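Local structure of SidF, inhibitor of growth family, member 3 (Legionella pneumophila subsp. pneumophila, 4FYE) at residues 712-717 / 734-739. The protein probably removes the 3-phosphate from phosphatidylinositol phosphates, as a phosphoinositide phosphatase of Legionella. The protein carries 1 engineered substitution. Residues are numbered along the deposited sequence; the frame is centred on the assembly and turned at random.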
loop_
_atom_site.group_PDB
_atom_site.type_symbol
_atom_site.label_atom_id
_atom_site.label_comp_id
_atom_site.label_asym_id
_atom_site.label_seq_id
_atom_site.Cartn_x
_atom_site.Cartn_y
_atom_site.Cartn_z
ATOM N N THR A 712 -12.516 -2.949 8.627
ATOM C CA THR A 712 -12.812 -3.379 10.023
ATOM C C THR A 712 -14.245 -3.188 10.406
ATOM O O THR A 712 -14.652 -3.698 11.421
ATOM C CB THR A 712 -11.925 -2.698 11.119
ATOM O OG1 THR A 712 -12.271 -1.299 11.203
ATOM C CG2 THR A 712 -10.361 -2.849 10.777
ATOM N N GLY A 713 -15.051 -2.514 9.592
ATOM C CA GLY A 713 -16.384 -2.184 10.088
ATOM C C GLY A 713 -16.574 -0.813 10.765
ATOM O O GLY A 713 -17.712 -0.361 10.884
ATOM N N VAL A 714 -15.482 -0.098 11.075
ATOM C CA VAL A 714 -15.518 1.185 11.803
ATOM C C VAL A 714 -14.423 2.129 11.241
ATOM O O VAL A 714 -13.461 1.703 10.582
ATOM C CB VAL A 714 -15.341 0.742 13.255
ATOM C CG1 VAL A 714 -13.968 1.001 13.876
ATOM C CG2 VAL A 714 -16.581 0.863 14.083
ATOM N N SER A 715 -14.524 3.431 11.431
ATOM C CA SER A 715 -13.418 4.261 10.888
ATOM C C SER A 715 -12.115 4.126 11.691
ATOM O O SER A 715 -12.048 3.477 12.763
ATOM C CB SER A 715 -13.797 5.720 10.740
ATOM O OG SER A 715 -14.939 5.870 9.906
ATOM N N GLY A 716 -11.062 4.719 11.152
ATOM C CA GLY A 716 -9.823 4.715 11.853
ATOM C C GLY A 716 -8.665 5.068 10.930
ATOM O O GLY A 716 -8.805 5.819 9.974
ATOM N N GLY A 717 -7.625 4.265 11.143
ATOM C CA GLY A 717 -6.299 4.665 11.215
ATOM C C GLY A 717 -6.083 4.930 12.695
ATOM O O GLY A 717 -6.677 5.854 13.230
ATOM N N GLY A 734 -8.203 7.682 15.425
ATOM C CA GLY A 734 -7.617 6.559 16.183
ATOM C C GLY A 734 -8.492 6.023 17.300
ATOM O O GLY A 734 -8.604 4.808 17.485
ATOM N N LYS A 735 -9.164 6.915 18.010
ATOM C CA LYS A 735 -10.077 6.552 19.111
ATOM C C LYS A 735 -11.311 5.839 18.609
ATOM O O LYS A 735 -11.833 4.996 19.283
ATOM C CB LYS A 735 -10.543 7.799 19.902
ATOM C CG LYS A 735 -9.484 8.801 20.290
ATOM C CD LYS A 735 -8.540 8.234 21.344
ATOM C CE LYS A 735 -7.220 9.029 21.333
ATOM N NZ LYS A 735 -6.105 8.308 22.038
ATOM N N VAL A 736 -11.785 6.166 17.424
ATOM C CA VAL A 736 -12.855 5.388 16.880
ATOM C C VAL A 736 -12.335 4.008 16.489
ATOM O O VAL A 736 -13.011 2.991 16.715
ATOM C CB VAL A 736 -13.417 6.078 15.640
ATOM C CG1 VAL A 736 -14.359 5.131 14.939
ATOM C CG2 VAL A 736 -14.196 7.286 16.073
ATOM N N ALA A 737 -11.160 3.968 15.866
ATOM C CA ALA A 737 -10.530 2.674 15.526
ATOM C C ALA A 737 -10.550 1.708 16.704
ATOM O O ALA A 737 -10.812 0.520 16.509
ATOM C CB ALA A 737 -9.087 2.824 15.031
ATOM N N ASN A 738 -10.292 2.185 17.914
ATOM C CA ASN A 738 -10.477 1.286 19.081
ATOM C C ASN A 738 -11.698 0.413 19.039
ATOM O O ASN A 738 -11.606 -0.720 19.439
ATOM C CB ASN A 738 -10.396 2.068 20.370
ATOM C CG ASN A 738 -8.987 2.591 20.599
ATOM O OD1 ASN A 738 -8.015 1.957 20.142
ATOM N ND2 ASN A 738 -8.854 3.746 21.253
ATOM N N PHE A 739 -12.825 0.921 18.566
ATOM C CA PHE A 739 -14.052 0.142 18.560
ATOM C C PHE A 739 -13.830 -1.266 18.031
ATOM O O PHE A 739 -14.414 -2.217 18.527
ATOM C CB PHE A 739 -15.132 0.833 17.737
ATOM C CG PHE A 739 -15.752 2.013 18.413
ATOM C CD1 PHE A 739 -15.299 2.440 19.639
ATOM C CD2 PHE A 739 -16.785 2.698 17.814
ATOM C CE1 PHE A 739 -15.864 3.531 20.259
ATOM C CE2 PHE A 739 -17.358 3.789 18.427
ATOM C CZ PHE A 739 -16.896 4.205 19.653
#
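Apolar packing joins the extended chain of 714-717 to one flank of the helix of 734-739, and V714 is its main side chain. Its two methyls straddle CB of F739: V714 CG2 lies 3.9 Å from F739 CB and also meets the edge of the ring, near its plane, while V714 CG1 turns back to the helix backbone, 3.6 Å from V736 O. The same methyl approaches V736 CG1 at 4.3 Å. That branch of V736 stands anti to its backbone N (chi1 170°), which lays it against the backbone of S715. F739, with CG anti to its carbonyl carbon, carries its ring away from 712-717 toward V148 and L152 of helix 136-163.

These segments lie at the two ends of a largely irregular connection between helices 701-712 and 733-741. G713, the first residue beyond helix 701-712, leaves helical angles with positive phi, and the chain then passes along the second helix, with the CA atoms of G716 and A737 the nearest such pair across the segments.

Backbone carbonyls supply the polar side of the contact, through CA-H...O approaches. S715 O meets A737 CA at 3.3 Å, and G717 O meets G734 CA at 3.2 Å. G716 has no side chain, and its CA comes 3.8 Å from A737 CB; its backbone angles, phi 163° with psi -136°, are ones open to glycine.

Hydrogen bonds tie 712-717 to the preceding helix and to its surroundings. S715 OG is gripped by E74, R38 and T709, and V714 O by H708 ND1; within the segment V714 N gives a weak hydrogen bond to T712 OG1 (3.4 Å), which is also bonded to H708 O.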